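Local coordinates for DNA protection during starvation protein (Brevibacillus brevis, PDB 1N1Q), which probably oxidises ferrous iron with hydrogen peroxide, stores it as ferric mineral inside a hollow shell of twelve subunits, and condenses and protects DNA in stationary phase, at residues L8-L13 and L65-S70; A18-L23 and V105-E110; V25-F30 and S98-D103. All blocks are in the same frame, centred on the assembly; numbering follows the deposited sequence.

Contact 1 of 3, residues L8-L13 and L65-S70; sequences LVAVLL and LSIGGS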
loop_
_atom_site.group_PDB
_atom_site.type_symbol
_atom_site.label_atom_id
_atom_site.label_comp_id
_atom_site.label_asym_id
_atom_site.label_seq_id
_atom_site.Cartn_x
_atom_site.Cartn_y
_atom_site.Cartn_z
ATOM N N LEU A 8 -4.644 36.665 -15.578
ATOM C CA LEU A 8 -3.800 37.195 -14.515
ATOM C C LEU A 8 -4.101 36.491 -13.194
ATOM O O LEU A 8 -3.228 36.408 -12.334
ATOM C CB LEU A 8 -3.989 38.708 -14.360
ATOM C CG LEU A 8 -3.285 39.569 -15.419
ATOM C CD1 LEU A 8 -3.577 41.018 -15.178
ATOM C CD2 LEU A 8 -1.793 39.316 -15.371
ATOM N N VAL A 9 -5.318 35.974 -13.014
ATOM C CA VAL A 9 -5.580 35.313 -11.745
ATOM C C VAL A 9 -4.800 34.009 -11.664
ATOM O O VAL A 9 -4.166 33.724 -10.658
ATOM C CB VAL A 9 -7.083 35.026 -11.510
ATOM C CG1 VAL A 9 -7.264 34.300 -10.165
ATOM C CG2 VAL A 9 -7.868 36.334 -11.506
ATOM N N ALA A 10 -4.835 33.225 -12.735
ATOM C CA ALA A 10 -4.102 31.966 -12.761
ATOM C C ALA A 10 -2.598 32.224 -12.623
ATOM O O ALA A 10 -1.881 31.452 -11.989
ATOM C CB ALA A 10 -4.393 31.198 -14.060
ATOM N N VAL A 11 -2.120 33.318 -13.207
ATOM C CA VAL A 11 -0.697 33.649 -13.116
ATOM C C VAL A 11 -0.299 33.982 -11.675
ATOM O O VAL A 11 0.719 33.516 -11.177
ATOM C CB VAL A 11 -0.332 34.844 -14.022
ATOM C CG1 VAL A 11 1.119 35.253 -13.793
ATOM C CG2 VAL A 11 -0.537 34.463 -15.469
ATOM N N LEU A 12 -1.114 34.785 -11.003
ATOM C CA LEU A 12 -0.824 35.162 -9.628
ATOM C C LEU A 12 -0.937 33.954 -8.710
ATOM O O LEU A 12 -0.198 33.830 -7.733
ATOM C CB LEU A 12 -1.776 36.268 -9.175
ATOM C CG LEU A 12 -1.491 37.596 -9.884
ATOM C CD1 LEU A 12 -2.549 38.617 -9.518
ATOM C CD2 LEU A 12 -0.103 38.090 -9.485
ATOM N N LEU A 13 -1.871 33.064 -9.027
ATOM C CA LEU A 13 -2.053 31.845 -8.252
ATOM C C LEU A 13 -0.799 30.976 -8.394
ATOM O O LEU A 13 -0.267 30.477 -7.407
ATOM C CB LEU A 13 -3.285 31.088 -8.764
ATOM C CG LEU A 13 -4.478 30.828 -7.824
ATOM C CD1 LEU A 13 -4.538 31.860 -6.716
ATOM C CD2 LEU A 13 -5.757 30.830 -8.645
ATOM N N LEU A 65 -6.557 24.980 -11.733
ATOM C CA LEU A 65 -7.265 24.073 -12.625
ATOM C C LEU A 65 -8.762 24.396 -12.666
ATOM O O LEU A 65 -9.384 24.354 -13.724
ATOM C CB LEU A 65 -7.073 22.626 -12.160
ATOM C CG LEU A 65 -5.669 22.021 -12.290
ATOM C CD1 LEU A 65 -5.543 20.801 -11.393
ATOM C CD2 LEU A 65 -5.414 21.652 -13.743
ATOM N N SER A 66 -9.327 24.719 -11.505
ATOM C CA SER A 66 -10.741 25.039 -11.391
ATOM C C SER A 66 -11.150 26.293 -12.156
ATOM O O SER A 66 -12.330 26.460 -12.465
ATOM C CB SER A 66 -11.127 25.186 -9.919
ATOM O OG SER A 66 -10.994 23.944 -9.251
ATOM N N ILE A 67 -10.196 27.170 -12.461
ATOM C CA ILE A 67 -10.536 28.369 -13.214
ATOM C C ILE A 67 -10.038 28.288 -14.658
ATOM O O ILE A 67 -10.041 29.281 -15.377
ATOM C CB ILE A 67 -9.976 29.654 -12.550
ATOM C CG1 ILE A 67 -8.452 29.564 -12.422
ATOM C CG2 ILE A 67 -10.655 29.877 -11.203
ATOM C CD1 ILE A 67 -7.792 30.923 -12.162
ATOM N N GLY A 68 -9.587 27.105 -15.066
ATOM C CA GLY A 68 -9.133 26.926 -16.434
ATOM C C GLY A 68 -7.664 27.092 -16.771
ATOM O O GLY A 68 -7.306 27.084 -17.946
ATOM N N GLY A 69 -6.803 27.231 -15.768
ATOM C CA GLY A 69 -5.387 27.376 -16.056
ATOM C C GLY A 69 -4.624 26.081 -15.847
ATOM O O GLY A 69 -5.212 25.043 -15.559
ATOM N N SER A 70 -3.309 26.144 -16.005
ATOM C CA SER A 70 -2.444 24.995 -15.789
ATOM C C SER A 70 -1.482 25.387 -14.682
ATOM O O SER A 70 -0.819 26.417 -14.765
ATOM C CB SER A 70 -1.670 24.637 -17.058
ATOM O OG SER A 70 -2.463 23.851 -17.934
#
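Ile67 meets Val9, Ala10 and Leu13 with a single methyl, CD1, and no side chain in the contact is flat; the planar group involved is the peptide between Val9 and Ala10. Ile67 CD1 lies over one face of that peptide, nearly above Ala10 N at 3.8 Å, and also touches Ala10 CB at 3.9 Å. The side chains of Val9 and Ile67 cross at about a right angle, with Val9 CG1 4.0 Å from Ile67 CD1, whereas Leu13 comes tip to tip with Ile67 through CD2. Ile67 holds CG1 between its backbone N and carbonyl carbon (chi1 59°), and from there the extended chi2 carries CD1 out to helix 4-33.

Gly68, with positive phi, is the C-prime residue of the Schellman motif that ends helix 39-66. The turn brings Gly69 CA to 4.4 Å from Ala10 CB, and a beta carbon on Gly69 would point toward the alanine methyl and clash with it. Thr126 of helix 124-148 packs on both Val9 and Leu13. Beside the contact, Lys2 NZ bonds to Ile67 O and Asn14 ND2 to Ser70 O. Between the two segments the side chains meet by apolar packing alone, which depends on the fit of one methyl and a bare glycine against helix 4-33.

Contact 2 of 3, residues A18-L23 and V105-E110; sequences ANWVVL and VDLVGE
Leu107, its CG anti to the carbonyl carbon and so directed at helix 4-33, divides its two methyls between the partners there. CD1 meets Leu23 CD1 tip to tip at 3.6 Å and approaches the six-membered ring of Trp20 obliquely, 3.7 Å from CZ2; Leu23 CD1 itself lies above the plane of the same indole. CD2 turns to Asn19, passing alongside its side chain in the opposite sense and coming within 3.4 Å of ND2. An alanine in place of Leu107 would probably open a gap where the two methyls were, leaving Leu23 CD1, the Trp20 ring at CZ2 and the Asn19 amide without their apolar neighbour.

Next to this apolar wedge, Asn19 and Glu110 reach tip to tip. The bond from Asn19 ND2 to Glu110 OE1 is weak, 3.0 Å long and bent to 126°. Amide and carboxylate planes are 29° apart. Stronger ties position both groups: Asn19 OD1 accepts from the backbone N of Ser83 and of Ile84, and Glu110 OE2 pairs with Ser83 OG. Gln16 bonds to both ends, through OE1 to Asn19 ND2 and through NE2 to Glu110 OE1. Leu137 of helix 124-148 packs on the Trp20 ring, and the ring of His56 of helix 39-66 meets it. The two segments run antiparallel at 165°, their axes 12.4 Å apart, as expected inside the antiparallel four-helix bundle of the ferritin fold.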
loop_
_atom_site.group_PDB
_atom_site.type_symbol
_atom_site.label_atom_id
_atom_site.label_comp_id
_atom_site.label_asym_id
_atom_site.label_seq_id
_atom_site.Cartn_x
_atom_site.Cartn_y
_atom_site.Cartn_z
ATOM N N ALA A 18 4.449 28.334 -6.916
ATOM C CA ALA A 18 5.903 28.293 -7.004
ATOM C C ALA A 18 6.533 28.604 -5.647
ATOM O O ALA A 18 7.482 27.934 -5.229
ATOM C CB ALA A 18 6.392 29.291 -8.053
ATOM N N ASN A 19 6.000 29.616 -4.962
ATOM C CA ASN A 19 6.524 30.003 -3.655
ATOM C C ASN A 19 6.426 28.870 -2.648
ATOM O O ASN A 19 7.386 28.588 -1.931
ATOM C CB ASN A 19 5.785 31.226 -3.104
ATOM C CG ASN A 19 6.295 32.526 -3.686
ATOM O OD1 ASN A 19 7.440 32.608 -4.117
ATOM N ND2 ASN A 19 5.456 33.557 -3.678
ATOM N N TRP A 20 5.266 28.223 -2.590
ATOM C CA TRP A 20 5.069 27.135 -1.647
ATOM C C TRP A 20 5.820 25.864 -2.002
ATOM O O TRP A 20 6.137 25.062 -1.118
ATOM C CB TRP A 20 3.574 26.865 -1.454
ATOM C CG TRP A 20 2.954 27.905 -0.575
ATOM C CD1 TRP A 20 2.145 28.938 -0.958
ATOM C CD2 TRP A 20 3.186 28.075 0.827
ATOM N NE1 TRP A 20 1.865 29.747 0.121
ATOM C CE2 TRP A 20 2.493 29.241 1.228
ATOM C CE3 TRP A 20 3.919 27.358 1.784
ATOM C CZ2 TRP A 20 2.511 29.707 2.545
ATOM C CZ3 TRP A 20 3.938 27.820 3.095
ATOM C CH2 TRP A 20 3.239 28.986 3.463
ATOM N N VAL A 21 6.107 25.671 -3.284
ATOM C CA VAL A 21 6.878 24.500 -3.696
ATOM C C VAL A 21 8.297 24.730 -3.179
ATOM O O VAL A 21 8.950 23.815 -2.692
ATOM C CB VAL A 21 6.899 24.336 -5.235
ATOM C CG1 VAL A 21 7.781 23.147 -5.637
ATOM C CG2 VAL A 21 5.500 24.126 -5.739
ATOM N N VAL A 22 8.763 25.970 -3.277
ATOM C CA VAL A 22 10.091 26.318 -2.773
ATOM C C VAL A 22 10.104 26.177 -1.244
ATOM O O VAL A 22 11.011 25.565 -0.671
ATOM C CB VAL A 22 10.478 27.778 -3.147
ATOM C CG1 VAL A 22 11.677 28.238 -2.314
ATOM C CG2 VAL A 22 10.807 27.866 -4.633
ATOM N N LEU A 23 9.085 26.731 -0.589
ATOM C CA LEU A 23 8.992 26.663 0.866
ATOM C C LEU A 23 8.872 25.245 1.415
ATOM O O LEU A 23 9.364 24.964 2.506
ATOM C CB LEU A 23 7.820 27.515 1.367
ATOM C CG LEU A 23 8.136 29.014 1.460
ATOM C CD1 LEU A 23 6.861 29.815 1.658
ATOM C CD2 LEU A 23 9.111 29.248 2.605
ATOM N N VAL A 105 6.162 37.358 5.771
ATOM C CA VAL A 105 5.815 38.768 5.659
ATOM C C VAL A 105 5.738 39.153 4.180
ATOM O O VAL A 105 4.834 39.879 3.771
ATOM C CB VAL A 105 6.848 39.667 6.383
ATOM C CG1 VAL A 105 6.546 41.144 6.122
ATOM C CG2 VAL A 105 6.806 39.395 7.873
ATOM N N ASP A 106 6.681 38.649 3.387
ATOM C CA ASP A 106 6.701 38.933 1.961
ATOM C C ASP A 106 5.436 38.350 1.314
ATOM O O ASP A 106 4.756 39.024 0.535
ATOM C CB ASP A 106 7.960 38.327 1.337
ATOM C CG ASP A 106 8.218 38.834 -0.072
ATOM O OD1 ASP A 106 7.870 39.997 -0.348
ATOM O OD2 ASP A 106 8.793 38.074 -0.876
ATOM N N LEU A 107 5.110 37.107 1.656
ATOM C CA LEU A 107 3.923 36.455 1.118
ATOM C C LEU A 107 2.636 37.186 1.480
ATOM O O LEU A 107 1.714 37.270 0.669
ATOM C CB LEU A 107 3.833 35.005 1.601
ATOM C CG LEU A 107 4.954 34.061 1.157
ATOM C CD1 LEU A 107 4.584 32.636 1.541
ATOM C CD2 LEU A 107 5.167 34.169 -0.352
ATOM N N VAL A 108 2.557 37.709 2.699
ATOM C CA VAL A 108 1.357 38.441 3.112
ATOM C C VAL A 108 1.147 39.621 2.166
ATOM O O VAL A 108 0.029 39.888 1.729
ATOM C CB VAL A 108 1.479 38.964 4.565
ATOM C CG1 VAL A 108 0.435 40.056 4.829
ATOM C CG2 VAL A 108 1.260 37.815 5.543
ATOM N N GLY A 109 2.237 40.311 1.845
ATOM C CA GLY A 109 2.152 41.440 0.939
ATOM C C GLY A 109 1.714 41.003 -0.448
ATOM O O GLY A 109 0.874 41.653 -1.074
ATOM N N GLU A 110 2.280 39.902 -0.934
ATOM C CA GLU A 110 1.926 39.396 -2.254
ATOM C C GLU A 110 0.490 38.891 -2.271
ATOM O O GLU A 110 -0.218 39.046 -3.268
ATOM C CB GLU A 110 2.880 38.270 -2.677
ATOM C CG GLU A 110 4.329 38.715 -2.841
ATOM C CD GLU A 110 5.219 37.640 -3.444
ATOM O OE1 GLU A 110 4.774 36.479 -3.566
ATOM O OE2 GLU A 110 6.376 37.954 -3.789
#

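Contact 3 of 3, residues V25-F30 and S98-D103; sequences VKLHNF and SSVVND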
loop_
_atom_site.group_PDB
_atom_site.type_symbol
_atom_site.label_atom_id
_atom_site.label_comp_id
_atom_site.label_asym_id
_atom_site.label_seq_id
_atom_site.Cartn_x
_atom_site.Cartn_y
_atom_site.Cartn_z
ATOM N N VAL A 25 10.415 22.697 0.492
ATOM C CA VAL A 25 11.780 22.207 0.648
ATOM C C VAL A 25 12.601 23.061 1.613
ATOM O O VAL A 25 13.450 22.547 2.338
ATOM C CB VAL A 25 12.491 22.118 -0.721
ATOM C CG1 VAL A 25 14.009 21.961 -0.539
ATOM C CG2 VAL A 25 11.952 20.933 -1.493
ATOM N N LYS A 26 12.327 24.359 1.645
ATOM C CA LYS A 26 13.056 25.257 2.536
ATOM C C LYS A 26 12.749 24.919 3.994
ATOM O O LYS A 26 13.642 24.897 4.845
ATOM C CB LYS A 26 12.679 26.711 2.240
ATOM C CG LYS A 26 13.606 27.749 2.885
ATOM C CD LYS A 26 13.236 29.167 2.430
ATOM C CE LYS A 26 14.235 30.211 2.916
ATOM N NZ LYS A 26 13.901 31.566 2.375
ATOM N N LEU A 27 11.480 24.647 4.274
ATOM C CA LEU A 27 11.054 24.299 5.621
ATOM C C LEU A 27 11.627 22.941 6.034
ATOM O O LEU A 27 11.914 22.705 7.211
ATOM C CB LEU A 27 9.530 24.305 5.693
ATOM C CG LEU A 27 8.967 25.727 5.544
ATOM C CD1 LEU A 27 7.474 25.682 5.274
ATOM C CD2 LEU A 27 9.267 26.531 6.819
ATOM N N HIS A 28 11.797 22.052 5.059
ATOM C CA HIS A 28 12.396 20.741 5.314
ATOM C C HIS A 28 13.853 20.999 5.669
ATOM O O HIS A 28 14.409 20.374 6.567
ATOM C CB HIS A 28 12.325 19.855 4.060
ATOM C CG HIS A 28 11.124 18.962 4.018
ATOM N ND1 HIS A 28 11.069 17.754 4.681
ATOM C CD2 HIS A 28 9.929 19.102 3.396
ATOM C CE1 HIS A 28 9.895 17.187 4.466
ATOM N NE2 HIS A 28 9.185 17.983 3.689
ATOM N N ASN A 29 14.460 21.943 4.959
ATOM C CA ASN A 29 15.859 22.303 5.190
ATOM C C ASN A 29 16.053 22.706 6.645
ATOM O O ASN A 29 16.951 22.217 7.320
ATOM C CB ASN A 29 16.271 23.459 4.272
ATOM C CG ASN A 29 17.753 23.777 4.358
ATOM O OD1 ASN A 29 18.276 24.070 5.433
ATOM N ND2 ASN A 29 18.440 23.725 3.218
ATOM N N PHE A 30 15.194 23.594 7.126
ATOM C CA PHE A 30 15.263 24.062 8.501
ATOM C C PHE A 30 14.913 22.939 9.486
ATOM O O PHE A 30 15.517 22.818 10.563
ATOM C CB PHE A 30 14.324 25.261 8.680
ATOM C CG PHE A 30 14.735 26.478 7.885
ATOM C CD1 PHE A 30 13.900 27.590 7.792
ATOM C CD2 PHE A 30 15.968 26.518 7.236
ATOM C CE1 PHE A 30 14.283 28.721 7.066
ATOM C CE2 PHE A 30 16.362 27.642 6.509
ATOM C CZ PHE A 30 15.518 28.748 6.424
ATOM N N SER A 98 13.830 33.710 11.861
ATOM C CA SER A 98 13.821 35.047 11.291
ATOM C C SER A 98 13.573 34.989 9.777
ATOM O O SER A 98 12.882 35.840 9.210
ATOM C CB SER A 98 15.155 35.733 11.591
ATOM O OG SER A 98 15.110 37.095 11.224
ATOM N N SER A 99 14.127 33.968 9.132
ATOM C CA SER A 99 13.950 33.798 7.691
ATOM C C SER A 99 12.486 33.474 7.347
ATOM O O SER A 99 11.940 33.967 6.356
ATOM C CB SER A 99 14.866 32.685 7.182
ATOM O OG SER A 99 14.583 32.374 5.831
ATOM N N VAL A 100 11.854 32.641 8.165
ATOM C CA VAL A 100 10.458 32.291 7.926
ATOM C C VAL A 100 9.606 33.530 8.137
ATOM O O VAL A 100 8.641 33.760 7.409
ATOM C CB VAL A 100 9.978 31.177 8.871
ATOM C CG1 VAL A 100 8.498 30.907 8.650
ATOM C CG2 VAL A 100 10.793 29.911 8.627
ATOM N N VAL A 101 9.965 34.335 9.133
ATOM C CA VAL A 101 9.227 35.566 9.394
ATOM C C VAL A 101 9.319 36.469 8.161
ATOM O O VAL A 101 8.305 36.988 7.700
ATOM C CB VAL A 101 9.790 36.320 10.619
ATOM C CG1 VAL A 101 9.218 37.739 10.673
ATOM C CG2 VAL A 101 9.431 35.568 11.898
ATOM N N ASN A 102 10.529 36.632 7.626
ATOM C CA ASN A 102 10.729 37.465 6.444
ATOM C C ASN A 102 9.922 36.943 5.257
ATOM O O ASN A 102 9.249 37.707 4.574
ATOM C CB ASN A 102 12.206 37.525 6.046
ATOM C CG ASN A 102 13.055 38.269 7.054
ATOM O OD1 ASN A 102 12.547 39.082 7.829
ATOM N ND2 ASN A 102 14.355 38.003 7.043
ATOM N N ASP A 103 9.995 35.638 5.012
ATOM C CA ASP A 103 9.269 35.038 3.898
ATOM C C ASP A 103 7.757 35.193 4.049
ATOM O O ASP A 103 7.065 35.603 3.109
ATOM C CB ASP A 103 9.632 33.555 3.765
ATOM C CG ASP A 103 11.062 33.347 3.293
ATOM O OD1 ASP A 103 11.708 34.334 2.891
ATOM O OD2 ASP A 103 11.531 32.198 3.320
HETATM O O HOH W 1 14.203 34.164 4.150
#
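Phe30, Leu27 and Lys26 face Val100, Ser99 and Asp103 where two antiparallel helices of the ferritin-like four-helix bundle run side by side, their axes 11.7 Å apart. The inner part is packed hydrocarbon. Val100 CG2 lies at the edge of the Phe30 ring, in its plane and 4.0 Å from CD1, and also meets Leu27 CD2 at 4.1 Å, the leucine and valine side chains crossing at about a right angle. Phe46 and Leu144 of the other two helices pack on Val100, while Leu27 touches Tyr50, a residue of the diiron pocket.

The other flank is polar and carries a water. Lys26, with CG anti to the backbone N (chi1 -167°) and its chain extended beyond, reaches Asp103 tip to tip. The water accepts from Lys26 NZ at 3.2 Å, donates to Asp103 OD1 at 2.8 Å and lies very close to Ser99 OG, which sits at the edge of the Phe30 ring. Lys85 O accepts a further bond, so three acceptors grip the ammonium, whose charge is probably offset mainly by the Asp103 carboxylate. The salt bridge joins Lys26 NZ to Asp103 OD2 at 2.6 Å, through the oxygen's syn lone pair.

All three contacts use helix 4-33 but differ with their place along it. Contacts 2 and 3 pair it with helix 93-120 and are buried; contact 2 lies near the centre of the chain, and the two touch where Leu23 CD2 packs 3.9 Å from Asp103 OD2, their centres about 10 Å apart. Contact 1, centred about 26 Å from contact 3 and on the opposite side of the chain's centre, is partly buried and joins the helix to the turn ending helix 39-66. Its chemistry is apolar throughout, whereas the inner contacts combine hydrocarbon packing with polar pairs: a weak amide-carboxylate bond in contact 2, a salt bridge with water in contact 3.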